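Local coordinates for Mgp-operon protein 3 (PDB 6TM0), which probably acts as a membrane-anchored adhesin of Mycoplasma pneumoniae, holding sialic acid-bearing sugars during attachment to host cells, at residues N183-D188 against A217-K222; N211-K216 against G603-L608; W500-Q505 against G590-V595; A583-D588 against A616-V621. All coordinates share one frame; numbering follows the deposited sequence.

Contact 1 of 4, residues N183-D188 against A217-K222; sequences NGVAQD and AVTGFK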
loop_
_atom_site.group_PDB
_atom_site.type_symbol
_atom_site.label_atom_id
_atom_site.label_comp_id
_atom_site.label_asym_id
_atom_site.label_seq_id
_atom_site.Cartn_x
_atom_site.Cartn_y
_atom_site.Cartn_z
ATOM N N ASN A 183 0.471 -11.994 -20.900
ATOM C CA ASN A 183 0.652 -13.234 -20.125
ATOM C C ASN A 183 2.000 -13.883 -20.445
ATOM O O ASN A 183 2.471 -13.827 -21.590
ATOM C CB ASN A 183 -0.452 -14.256 -20.447
ATOM C CG ASN A 183 -1.732 -14.168 -19.647
ATOM O OD1 ASN A 183 -1.749 -14.005 -18.417
ATOM N ND2 ASN A 183 -2.846 -14.335 -20.339
ATOM N N GLY A 184 2.587 -14.520 -19.438
ATOM C CA GLY A 184 3.832 -15.256 -19.580
ATOM C C GLY A 184 3.607 -16.588 -20.264
ATOM O O GLY A 184 2.508 -16.872 -20.751
ATOM N N VAL A 185 4.636 -17.426 -20.294
ATOM C CA VAL A 185 4.570 -18.748 -20.924
ATOM C C VAL A 185 3.750 -19.751 -20.034
ATOM O O VAL A 185 3.445 -19.434 -18.884
ATOM C CB VAL A 185 6.012 -19.221 -21.309
ATOM C CG1 VAL A 185 6.800 -19.745 -20.118
ATOM C CG2 VAL A 185 6.000 -20.227 -22.451
ATOM N N ALA A 186 3.322 -20.899 -20.592
ATOM C CA ALA A 186 2.589 -21.930 -19.843
ATOM C C ALA A 186 3.623 -22.842 -19.115
ATOM O O ALA A 186 4.775 -22.906 -19.561
ATOM C CB ALA A 186 1.725 -22.740 -20.792
ATOM N N GLN A 187 3.237 -23.527 -18.009
ATOM C CA GLN A 187 4.213 -24.334 -17.267
ATOM C C GLN A 187 4.576 -25.689 -17.942
ATOM O O GLN A 187 5.618 -26.271 -17.601
ATOM C CB GLN A 187 3.839 -24.517 -15.789
ATOM C CG GLN A 187 2.689 -25.459 -15.475
ATOM C CD GLN A 187 2.523 -25.640 -13.976
ATOM O OE1 GLN A 187 3.493 -25.638 -13.185
ATOM N NE2 GLN A 187 1.278 -25.802 -13.549
ATOM N N ASP A 188 3.768 -26.162 -18.913
ATOM C CA ASP A 188 4.088 -27.395 -19.623
ATOM C C ASP A 188 5.211 -27.144 -20.641
ATOM O O ASP A 188 5.992 -28.054 -20.944
ATOM C CB ASP A 188 2.839 -28.056 -20.233
ATOM C CG ASP A 188 1.969 -27.250 -21.191
ATOM O OD1 ASP A 188 2.039 -25.998 -21.164
ATOM O OD2 ASP A 188 1.213 -27.874 -21.962
ATOM N N ALA A 217 -1.235 -23.572 -17.322
ATOM C CA ALA A 217 -1.173 -22.551 -16.278
ATOM C C ALA A 217 -0.047 -21.554 -16.577
ATOM O O ALA A 217 1.085 -21.951 -16.871
ATOM C CB ALA A 217 -0.986 -23.194 -14.910
ATOM N N VAL A 218 -0.391 -20.255 -16.544
ATOM C CA VAL A 218 0.517 -19.138 -16.812
ATOM C C VAL A 218 1.566 -19.019 -15.708
ATOM O O VAL A 218 1.245 -19.089 -14.526
ATOM C CB VAL A 218 -0.234 -17.807 -17.085
ATOM C CG1 VAL A 218 0.656 -16.813 -17.819
ATOM C CG2 VAL A 218 -1.511 -18.048 -17.885
ATOM N N THR A 219 2.827 -18.904 -16.121
ATOM C CA THR A 219 4.005 -18.810 -15.260
ATOM C C THR A 219 4.187 -17.376 -14.730
ATOM O O THR A 219 4.698 -17.192 -13.618
ATOM C CB THR A 219 5.251 -19.336 -16.002
ATOM O OG1 THR A 219 5.406 -18.613 -17.225
ATOM C CG2 THR A 219 5.197 -20.841 -16.283
ATOM N N GLY A 220 3.764 -16.386 -15.523
ATOM C CA GLY A 220 3.831 -14.974 -15.154
ATOM C C GLY A 220 3.294 -14.035 -16.214
ATOM O O GLY A 220 2.213 -14.259 -16.761
ATOM N N PHE A 221 4.040 -12.956 -16.480
ATOM C CA PHE A 221 3.729 -11.939 -17.484
ATOM C C PHE A 221 5.027 -11.385 -18.074
ATOM O O PHE A 221 6.056 -11.384 -17.402
ATOM C CB PHE A 221 2.831 -10.811 -16.904
ATOM C CG PHE A 221 3.440 -9.982 -15.793
ATOM C CD1 PHE A 221 3.379 -10.408 -14.469
ATOM C CD2 PHE A 221 4.058 -8.766 -16.070
ATOM C CE1 PHE A 221 3.942 -9.644 -13.445
ATOM C CE2 PHE A 221 4.612 -7.997 -15.043
ATOM C CZ PHE A 221 4.554 -8.443 -13.740
ATOM N N LYS A 222 4.983 -10.921 -19.322
ATOM C CA LYS A 222 6.149 -10.356 -20.009
ATOM C C LYS A 222 6.509 -8.955 -19.465
ATOM O O LYS A 222 5.616 -8.159 -19.110
ATOM C CB LYS A 222 5.927 -10.316 -21.539
ATOM C CG LYS A 222 5.705 -11.682 -22.184
ATOM C CD LYS A 222 6.239 -11.709 -23.604
ATOM C CE LYS A 222 6.269 -13.114 -24.148
ATOM N NZ LYS A 222 5.909 -13.170 -25.589
#
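V218 lays its CG1 methyl against the backbone of G184, 3.4 Å from G184 N, and the same methyl meets the amide end of N183, whose OD1 lies 3.7 Å from V218 CG1. The two side chains cross at about a right angle. CG1 of V218 gets there because it stands anti to its own backbone nitrogen (chi1 -160°).

Beyond this patch T219 takes hold of one carbonyl with two donors. T219 N gives to V185 O at 2.9 Å and approaches almost head-on, whereas T219 OG1, 2.7 Å from V185 O, comes in from above the carbonyl plane. Two donors from one residue should restrain the carbonyl's orientation. Backbone bonds on each side of this double grip, G184 N to G220 O (2.7 Å) and Q187 N to A217 O (2.9 Å), complete the seam. The chain of Q187, extended beyond CG, carries NE2 past A217 CB at 3.7 Å, and NE2 is hydrogen-bonded to P604 O and G214 O.

The segments run in roughly opposite senses, 133° apart. Two isolated antiparallel-like bridges, N183 with F221 and A186 with V218, join the loop before helix 187-192 to the chain leading into strand 220-222. A186 is the N-cap of that helix, strand 220-222 joins strand 575-577 in the mixed sheet, and A217 lies close to the bound sialic acid.

Contact 2 of 4, residues N211-K216 against G603-L608; sequences NNPGPK and GPINGL. With SIA (N-acetyl-alpha-neuraminic acid), chain C.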
loop_
_atom_site.group_PDB
_atom_site.type_symbol
_atom_site.label_atom_id
_atom_site.label_comp_id
_atom_site.label_asym_id
_atom_site.label_seq_id
_atom_site.Cartn_x
_atom_site.Cartn_y
_atom_site.Cartn_z
ATOM N N ASN A 211 -0.530 -35.180 -10.007
ATOM C CA ASN A 211 -1.947 -34.842 -9.870
ATOM C C ASN A 211 -2.259 -33.354 -10.215
ATOM O O ASN A 211 -3.382 -32.888 -9.980
ATOM C CB ASN A 211 -2.481 -35.245 -8.476
ATOM C CG ASN A 211 -2.448 -36.733 -8.212
ATOM O OD1 ASN A 211 -3.020 -37.536 -8.951
ATOM N ND2 ASN A 211 -1.784 -37.138 -7.145
ATOM N N ASN A 212 -1.290 -32.630 -10.815
ATOM C CA ASN A 212 -1.493 -31.235 -11.211
ATOM C C ASN A 212 -2.357 -31.190 -12.492
ATOM O O ASN A 212 -1.952 -31.730 -13.526
ATOM C CB ASN A 212 -0.161 -30.520 -11.392
ATOM C CG ASN A 212 -0.287 -29.041 -11.582
ATOM O OD1 ASN A 212 -0.738 -28.560 -12.625
ATOM N ND2 ASN A 212 0.132 -28.289 -10.582
ATOM N N PRO A 213 -3.569 -30.594 -12.420
ATOM C CA PRO A 213 -4.462 -30.596 -13.592
ATOM C C PRO A 213 -4.353 -29.406 -14.554
ATOM O O PRO A 213 -5.144 -29.313 -15.499
ATOM C CB PRO A 213 -5.859 -30.661 -12.955
ATOM C CG PRO A 213 -5.682 -30.162 -11.531
ATOM C CD PRO A 213 -4.223 -29.953 -11.260
ATOM N N GLY A 214 -3.397 -28.512 -14.319
ATOM C CA GLY A 214 -3.253 -27.325 -15.147
ATOM C C GLY A 214 -1.982 -27.194 -15.961
ATOM O O GLY A 214 -1.183 -26.311 -15.651
ATOM N N PRO A 215 -1.773 -27.971 -17.059
ATOM C CA PRO A 215 -0.547 -27.778 -17.867
ATOM C C PRO A 215 -0.460 -26.399 -18.507
ATOM O O PRO A 215 0.641 -25.861 -18.605
ATOM C CB PRO A 215 -0.634 -28.865 -18.943
ATOM C CG PRO A 215 -2.036 -29.320 -18.960
ATOM C CD PRO A 215 -2.616 -29.056 -17.605
ATOM N N LYS A 216 -1.624 -25.806 -18.880
ATOM C CA LYS A 216 -1.743 -24.498 -19.534
ATOM C C LYS A 216 -1.749 -23.334 -18.546
ATOM O O LYS A 216 -2.194 -22.228 -18.890
ATOM C CB LYS A 216 -2.977 -24.460 -20.465
ATOM C CG LYS A 216 -2.970 -25.495 -21.592
ATOM C CD LYS A 216 -1.975 -25.126 -22.688
ATOM C CE LYS A 216 -1.248 -26.320 -23.250
ATOM N NZ LYS A 216 0.125 -25.958 -23.694
ATOM N N GLY A 603 3.747 -23.452 -7.083
ATOM C CA GLY A 603 3.828 -23.099 -8.496
ATOM C C GLY A 603 2.471 -22.952 -9.151
ATOM O O GLY A 603 1.455 -23.202 -8.498
ATOM N N PRO A 604 2.417 -22.577 -10.452
ATOM C CA PRO A 604 1.106 -22.411 -11.125
ATOM C C PRO A 604 0.188 -23.651 -11.089
ATOM O O PRO A 604 0.685 -24.780 -10.998
ATOM C CB PRO A 604 1.488 -22.011 -12.562
ATOM C CG PRO A 604 2.879 -21.499 -12.480
ATOM C CD PRO A 604 3.538 -22.234 -11.354
ATOM N N ILE A 605 -1.149 -23.435 -11.139
ATOM C CA ILE A 605 -2.179 -24.489 -11.114
ATOM C C ILE A 605 -3.534 -23.986 -11.667
ATOM O O ILE A 605 -4.321 -24.788 -12.179
ATOM C CB ILE A 605 -2.326 -25.143 -9.689
ATOM C CG1 ILE A 605 -2.970 -26.559 -9.771
ATOM C CG2 ILE A 605 -3.067 -24.214 -8.689
ATOM C CD1 ILE A 605 -2.847 -27.438 -8.497
ATOM N N ASN A 606 -3.817 -22.681 -11.514
ATOM C CA ASN A 606 -5.081 -22.102 -11.943
ATOM C C ASN A 606 -5.048 -21.562 -13.360
ATOM O O ASN A 606 -4.004 -21.129 -13.851
ATOM C CB ASN A 606 -5.567 -21.064 -10.954
ATOM C CG ASN A 606 -5.889 -21.640 -9.594
ATOM O OD1 ASN A 606 -6.407 -22.754 -9.462
ATOM N ND2 ASN A 606 -5.605 -20.886 -8.542
ATOM N N GLY A 607 -6.198 -21.677 -14.014
ATOM C CA GLY A 607 -6.463 -21.263 -15.387
ATOM C C GLY A 607 -7.902 -21.561 -15.744
ATOM O O GLY A 607 -8.706 -21.847 -14.851
ATOM N N LEU A 608 -8.248 -21.516 -17.042
ATOM C CA LEU A 608 -9.616 -21.819 -17.488
ATOM C C LEU A 608 -9.866 -23.327 -17.511
ATOM O O LEU A 608 -9.210 -24.048 -18.266
ATOM C CB LEU A 608 -9.920 -21.193 -18.863
ATOM C CG LEU A 608 -11.305 -21.461 -19.446
ATOM C CD1 LEU A 608 -12.174 -20.247 -19.345
ATOM C CD2 LEU A 608 -11.208 -21.899 -20.890
HETATM C C1 SIA C . -10.366 -26.804 -20.344
HETATM C C2 SIA C . -9.118 -27.480 -20.951
HETATM C C3 SIA C . -8.059 -26.530 -21.479
HETATM C C4 SIA C . -7.366 -25.782 -20.337
HETATM C C5 SIA C . -6.932 -26.685 -19.187
HETATM C C6 SIA C . -8.004 -27.716 -18.817
HETATM C C7 SIA C . -7.529 -28.808 -17.856
HETATM C C8 SIA C . -8.523 -29.935 -17.566
HETATM C C9 SIA C . -8.230 -30.659 -16.265
HETATM C C10 SIA C . -5.319 -25.635 -17.658
HETATM C C11 SIA C . -5.138 -24.562 -16.626
HETATM N N5 SIA C . -6.575 -25.868 -18.037
HETATM O O1A SIA C . -11.064 -27.333 -19.492
HETATM O O1B SIA C . -10.636 -25.614 -20.821
HETATM O O4 SIA C . -6.269 -25.004 -20.817
HETATM O O6 SIA C . -8.563 -28.358 -19.979
HETATM O O7 SIA C . -6.329 -29.390 -18.349
HETATM O O8 SIA C . -9.874 -29.471 -17.540
HETATM O O9 SIA C . -6.925 -31.217 -16.271
HETATM O O10 SIA C . -4.369 -26.250 -18.133
#
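P604 turns its carbonyl toward the side chain of N212, with P604 O 3.6 Å from N212 ND2 but not bonded to it; P604 O accepts from Q187 NE2, and N212 ND2 gives its hydrogen bond to Q635 O. I605 follows and carries the apolar part of the contact. It swings CG1 to the side opposite its backbone nitrogen (chi1 -158°), reaching both N212 and the ring of P213, with CG1 3.9 Å from P213 CD. The carbonyl of I605 lies against G214, whose CA is 4.0 Å from I605 O. N212 OD1 accepts from G214 N in an Asx turn.

N606 points away from the facing segment, and its amide bonds T619 N and S580 OG. Next, G607 CA meets the N-acetyl methyl C11 of the sialic acid at 3.8 Å, and L608 O takes a weak bond from the sugar's N5 (3.2 Å). Opposite, P213 O accepts hydrogen bonds from O9 (2.7 Å) and O7 (3.1 Å), and K216 N gives to O10 at 2.9 Å.

No hydrogen bond links the two segments. Mainly their main-chain atoms meet the sugar's glycerol tail and acetamido group, T610 OG1 adding a side-chain bond; recognition here is probably largely through the backbone.

Contact 3 of 4, residues W500-Q505 against G590-V595; sequences WGTDKQ and GYKALV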
loop_
_atom_site.group_PDB
_atom_site.type_symbol
_atom_site.label_atom_id
_atom_site.label_comp_id
_atom_site.label_asym_id
_atom_site.label_seq_id
_atom_site.Cartn_x
_atom_site.Cartn_y
_atom_site.Cartn_z
ATOM N N TRP A 500 1.298 -14.333 9.138
ATOM C CA TRP A 500 0.247 -14.172 8.128
ATOM C C TRP A 500 -1.031 -14.962 8.498
ATOM O O TRP A 500 -1.929 -15.114 7.676
ATOM C CB TRP A 500 0.787 -14.484 6.713
ATOM C CG TRP A 500 1.879 -13.542 6.279
ATOM C CD1 TRP A 500 3.129 -13.436 6.815
ATOM C CD2 TRP A 500 1.813 -12.569 5.227
ATOM N NE1 TRP A 500 3.836 -12.440 6.186
ATOM C CE2 TRP A 500 3.058 -11.897 5.197
ATOM C CE3 TRP A 500 0.830 -12.207 4.290
ATOM C CZ2 TRP A 500 3.331 -10.862 4.289
ATOM C CZ3 TRP A 500 1.112 -11.191 3.382
ATOM C CH2 TRP A 500 2.345 -10.524 3.397
ATOM N N GLY A 501 -1.124 -15.362 9.763
ATOM C CA GLY A 501 -2.253 -16.103 10.305
ATOM C C GLY A 501 -1.897 -17.560 10.511
ATOM O O GLY A 501 -2.110 -18.107 11.601
ATOM N N THR A 502 -1.358 -18.202 9.441
ATOM C CA THR A 502 -0.868 -19.588 9.421
ATOM C C THR A 502 0.429 -19.689 8.606
ATOM O O THR A 502 0.715 -18.816 7.776
ATOM C CB THR A 502 -1.927 -20.581 8.910
ATOM O OG1 THR A 502 -2.263 -20.272 7.559
ATOM C CG2 THR A 502 -3.172 -20.651 9.807
ATOM N N ASP A 503 1.206 -20.767 8.846
ATOM C CA ASP A 503 2.477 -21.043 8.158
ATOM C C ASP A 503 2.277 -21.090 6.643
ATOM O O ASP A 503 3.120 -20.579 5.896
ATOM C CB ASP A 503 3.099 -22.376 8.646
ATOM C CG ASP A 503 3.632 -22.376 10.072
ATOM O OD1 ASP A 503 4.530 -21.548 10.376
ATOM O OD2 ASP A 503 3.177 -23.222 10.877
ATOM N N LYS A 504 1.145 -21.692 6.202
ATOM C CA LYS A 504 0.823 -21.865 4.790
ATOM C C LYS A 504 0.616 -20.531 4.118
ATOM O O LYS A 504 1.130 -20.317 3.023
ATOM C CB LYS A 504 -0.379 -22.805 4.604
ATOM C CG LYS A 504 -0.116 -24.018 3.684
ATOM C CD LYS A 504 0.670 -25.186 4.346
ATOM C CE LYS A 504 -0.164 -26.116 5.215
ATOM N NZ LYS A 504 -0.556 -25.506 6.519
ATOM N N GLN A 505 -0.043 -19.600 4.823
ATOM C CA GLN A 505 -0.309 -18.246 4.330
ATOM C C GLN A 505 0.974 -17.485 4.170
ATOM O O GLN A 505 1.085 -16.723 3.206
ATOM C CB GLN A 505 -1.291 -17.498 5.226
ATOM C CG GLN A 505 -2.713 -18.044 5.142
ATOM C CD GLN A 505 -3.609 -17.343 6.109
ATOM O OE1 GLN A 505 -4.246 -16.351 5.766
ATOM N NE2 GLN A 505 -3.663 -17.836 7.338
ATOM N N GLY A 590 -14.860 -23.974 5.715
ATOM C CA GLY A 590 -14.439 -23.176 6.862
ATOM C C GLY A 590 -13.227 -22.334 6.564
ATOM O O GLY A 590 -12.418 -22.719 5.715
ATOM N N TYR A 591 -13.082 -21.191 7.281
ATOM C CA TYR A 591 -11.982 -20.244 7.087
ATOM C C TYR A 591 -10.592 -20.891 7.180
ATOM O O TYR A 591 -9.845 -20.775 6.213
ATOM C CB TYR A 591 -12.076 -19.001 7.996
ATOM C CG TYR A 591 -11.059 -17.931 7.627
ATOM C CD1 TYR A 591 -11.320 -17.009 6.615
ATOM C CD2 TYR A 591 -9.819 -17.869 8.261
ATOM C CE1 TYR A 591 -10.378 -16.039 6.253
ATOM C CE2 TYR A 591 -8.865 -16.917 7.894
ATOM C CZ TYR A 591 -9.151 -15.998 6.896
ATOM O OH TYR A 591 -8.207 -15.066 6.526
ATOM N N LYS A 592 -10.234 -21.554 8.306
ATOM C CA LYS A 592 -8.899 -22.165 8.445
ATOM C C LYS A 592 -8.622 -23.097 7.290
ATOM O O LYS A 592 -7.622 -22.914 6.583
ATOM C CB LYS A 592 -8.704 -22.872 9.803
ATOM C CG LYS A 592 -7.535 -22.324 10.656
ATOM C CD LYS A 592 -7.746 -20.869 11.238
ATOM C CE LYS A 592 -6.514 -20.300 11.943
ATOM N NZ LYS A 592 -6.442 -18.806 11.910
ATOM N N ALA A 593 -9.587 -24.006 7.029
ATOM C CA ALA A 593 -9.586 -24.995 5.961
ATOM C C ALA A 593 -9.357 -24.360 4.582
ATOM O O ALA A 593 -8.639 -24.934 3.753
ATOM C CB ALA A 593 -10.902 -25.744 5.982
ATOM N N LEU A 594 -9.919 -23.152 4.363
ATOM C CA LEU A 594 -9.806 -22.412 3.105
ATOM C C LEU A 594 -8.463 -21.709 2.889
ATOM O O LEU A 594 -7.941 -21.796 1.782
ATOM C CB LEU A 594 -10.963 -21.409 2.938
ATOM C CG LEU A 594 -12.237 -21.981 2.359
ATOM C CD1 LEU A 594 -13.404 -21.236 2.851
ATOM C CD2 LEU A 594 -12.232 -21.926 0.859
ATOM N N VAL A 595 -7.924 -21.001 3.901
ATOM C CA VAL A 595 -6.651 -20.263 3.773
ATOM C C VAL A 595 -5.412 -21.194 3.687
ATOM O O VAL A 595 -4.382 -20.797 3.131
ATOM C CB VAL A 595 -6.432 -19.140 4.838
ATOM C CG1 VAL A 595 -7.255 -17.909 4.518
ATOM C CG2 VAL A 595 -6.678 -19.616 6.272
#
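T502 OG1 accepts from Q505 NE2 at 2.8 Å, in a bond that is nearly straight (165° at the hydrogen) and lies almost in the plane of the amide. Q505 NE2 also faces another donor, T502 N, at 3.1 Å, so the end-for-end placing of the amide is doubtful. As modelled, the bond would help hold the rotation of the amide and the surface it offers to the opposite helix. That surface is a flat face. V595 spreads over it, with V595 CB 3.6 Å from Q505 CD, V595 CG1 3.6 Å from Q505 OE1 and V595 CG2 3.7 Å from Q505 NE2. The valine branch thus lies in a layer roughly parallel to the amide, one methyl near each polar end as modelled. The chain of Q505 is extended beyond CG, and a last torsion near a right angle (chi3 92°) turns the amide broadside to the valine.

A second, looser touch lies beside it. T502 and K592 slide past each other in opposite directions, T502 CG2 coming to 4.0 Å from K592 CE, so it is the aliphatic part of the lysine that packs here. The two segments share no hydrogen bond; the contact is mainly van der Waals.

T502 is the N-cap of helix 503-513, whose first turn meets the short helix 591-595; V595, its last residue, makes the main contact. K504 adds a salt bridge to E596. W500 packs on strand 693-699 and Y591 meets H731 of strand 723-732, both of the mixed sheet.

Contact 4 of 4, residues A583-D588 against A616-V621; sequences AGLDSD and AYVTPV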
loop_
_atom_site.group_PDB
_atom_site.type_symbol
_atom_site.label_atom_id
_atom_site.label_comp_id
_atom_site.label_asym_id
_atom_site.label_seq_id
_atom_site.Cartn_x
_atom_site.Cartn_y
_atom_site.Cartn_z
ATOM N N ALA A 583 -7.735 -20.792 -3.493
ATOM C CA ALA A 583 -7.977 -22.137 -2.943
ATOM C C ALA A 583 -8.811 -22.974 -3.919
ATOM O O ALA A 583 -9.718 -22.430 -4.553
ATOM C CB ALA A 583 -8.680 -22.025 -1.597
ATOM N N GLY A 584 -8.482 -24.260 -4.052
ATOM C CA GLY A 584 -9.164 -25.189 -4.954
ATOM C C GLY A 584 -10.671 -25.224 -4.801
ATOM O O GLY A 584 -11.200 -24.884 -3.740
ATOM N N LEU A 585 -11.383 -25.599 -5.869
ATOM C CA LEU A 585 -12.845 -25.684 -5.830
ATOM C C LEU A 585 -13.286 -26.744 -4.816
ATOM O O LEU A 585 -14.292 -26.558 -4.115
ATOM C CB LEU A 585 -13.421 -25.987 -7.227
ATOM C CG LEU A 585 -13.494 -24.805 -8.209
ATOM C CD1 LEU A 585 -13.828 -25.278 -9.599
ATOM C CD2 LEU A 585 -14.529 -23.782 -7.780
ATOM N N ASP A 586 -12.467 -27.814 -4.697
ATOM C CA ASP A 586 -12.656 -28.964 -3.817
ATOM C C ASP A 586 -12.157 -28.741 -2.384
ATOM O O ASP A 586 -12.117 -29.693 -1.611
ATOM C CB ASP A 586 -12.033 -30.239 -4.440
ATOM C CG ASP A 586 -10.539 -30.196 -4.759
ATOM O OD1 ASP A 586 -10.039 -29.116 -5.152
ATOM O OD2 ASP A 586 -9.882 -31.250 -4.658
ATOM N N SER A 587 -11.831 -27.494 -2.011
ATOM C CA SER A 587 -11.370 -27.159 -0.659
ATOM C C SER A 587 -12.369 -27.569 0.418
ATOM O O SER A 587 -13.583 -27.496 0.188
ATOM C CB SER A 587 -11.145 -25.657 -0.530
ATOM O OG SER A 587 -10.080 -25.231 -1.355
ATOM N N ASP A 588 -11.854 -27.949 1.609
ATOM C CA ASP A 588 -12.679 -28.266 2.773
ATOM C C ASP A 588 -13.312 -26.971 3.307
ATOM O O ASP A 588 -12.741 -25.886 3.133
ATOM C CB ASP A 588 -11.866 -28.984 3.857
ATOM C CG ASP A 588 -11.946 -30.494 3.740
ATOM O OD1 ASP A 588 -11.283 -31.055 2.844
ATOM O OD2 ASP A 588 -12.677 -31.115 4.545
ATOM N N ALA A 616 -14.533 -22.235 -15.130
ATOM C CA ALA A 616 -13.977 -21.984 -13.799
ATOM C C ALA A 616 -12.504 -21.585 -13.905
ATOM O O ALA A 616 -11.732 -22.306 -14.540
ATOM C CB ALA A 616 -14.120 -23.227 -12.933
ATOM N N TYR A 617 -12.107 -20.443 -13.294
ATOM C CA TYR A 617 -10.711 -19.992 -13.348
ATOM C C TYR A 617 -9.833 -20.539 -12.188
ATOM O O TYR A 617 -8.725 -20.058 -11.991
ATOM C CB TYR A 617 -10.613 -18.455 -13.461
ATOM C CG TYR A 617 -11.108 -17.890 -14.776
ATOM C CD1 TYR A 617 -10.357 -18.023 -15.944
ATOM C CD2 TYR A 617 -12.299 -17.174 -14.846
ATOM C CE1 TYR A 617 -10.807 -17.501 -17.160
ATOM C CE2 TYR A 617 -12.764 -16.651 -16.055
ATOM C CZ TYR A 617 -12.017 -16.818 -17.212
ATOM O OH TYR A 617 -12.491 -16.286 -18.395
ATOM N N VAL A 618 -10.317 -21.551 -11.448
ATOM C CA VAL A 618 -9.647 -22.178 -10.294
ATOM C C VAL A 618 -9.594 -23.689 -10.528
ATOM O O VAL A 618 -10.447 -24.224 -11.248
ATOM C CB VAL A 618 -10.389 -21.825 -8.969
ATOM C CG1 VAL A 618 -9.881 -22.625 -7.777
ATOM C CG2 VAL A 618 -10.294 -20.347 -8.676
ATOM N N THR A 619 -8.617 -24.378 -9.892
ATOM C CA THR A 619 -8.410 -25.824 -10.013
ATOM C C THR A 619 -9.580 -26.642 -9.385
ATOM O O THR A 619 -10.056 -26.290 -8.300
ATOM C CB THR A 619 -7.013 -26.223 -9.481
ATOM O OG1 THR A 619 -6.768 -27.588 -9.792
ATOM C CG2 THR A 619 -6.842 -25.992 -7.983
ATOM N N PRO A 620 -10.070 -27.720 -10.050
ATOM C CA PRO A 620 -11.167 -28.505 -9.458
ATOM C C PRO A 620 -10.638 -29.651 -8.592
ATOM O O PRO A 620 -11.418 -30.393 -7.996
ATOM C CB PRO A 620 -11.929 -29.011 -10.685
ATOM C CG PRO A 620 -10.928 -28.936 -11.827
ATOM C CD PRO A 620 -9.664 -28.291 -11.350
ATOM N N VAL A 621 -9.308 -29.811 -8.557
ATOM C CA VAL A 621 -8.606 -30.825 -7.787
ATOM C C VAL A 621 -7.478 -30.101 -7.070
ATOM O O VAL A 621 -6.667 -29.430 -7.715
ATOM C CB VAL A 621 -8.066 -32.010 -8.650
ATOM C CG1 VAL A 621 -7.476 -33.110 -7.774
ATOM C CG2 VAL A 621 -9.147 -32.590 -9.557
#
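The carboxylate of D586 turns one face to the backbone of P620 and V621: P620 O lies over it, 3.4 Å from D586 CG, and V621 CA is on the same face, 3.4 Å from D586 OD2. P620 O and the carboxylate are both acceptors and do not bond; D586 OD2 is satisfied by S622 N, which fixes the group over the chain. CG of D586 stands between its own backbone nitrogen and carbonyl carbon (chi1 59°), and this folds the carboxylate back toward the facing segment.

Beside it, L585 N gives a nearly straight hydrogen bond to T619 O (2.9 Å). It is the one hydrogen bond that crosses the contact, and it docks a type I beta turn, G584 to S587, onto the 616-621 loop. The turn is locked from within, because G584 O accepts S587 OG at 2.7 Å and S587 N at 3.2 Å, both from the same face of the carbonyl.

The side chain of L585 extends the contact along the loop. Its CD1 meets A616 CB at 3.9 Å, its CG faces V618 CG1 at 4.2 Å, and its CB rests on P620 CA at 4.0 Å. The T619 side chain touches P213, whose carbonyl accepts hydrogen bonds from two hydroxyls of the sialic acid; P620 itself lies close to that sugar.

Overall arrangement
From the N terminus, contact 1 closes a short loop that holds most of helix 187-192 and all of helix 200-207. Residues 211-216 leave from inside that loop and pair with 603-608, so contact 2 crosses contact 1 and ties the early region to one nearly 400 residues later. Contact 3 is nested within this long loop and joins the start of helix 503-513 to helix 591-595. Contact 4 closes a short loop around helix 591-595 and crosses both contact 2 and contact 3. Touches link the series 1-2-4-3: a salt bridge between D188 and K216 joins contacts 1 and 2, contacts 2 and 4 touch, and A593 and L594 pack against 583-588. Contacts 1 and 3 stay about 17 Å apart at their nearest atoms.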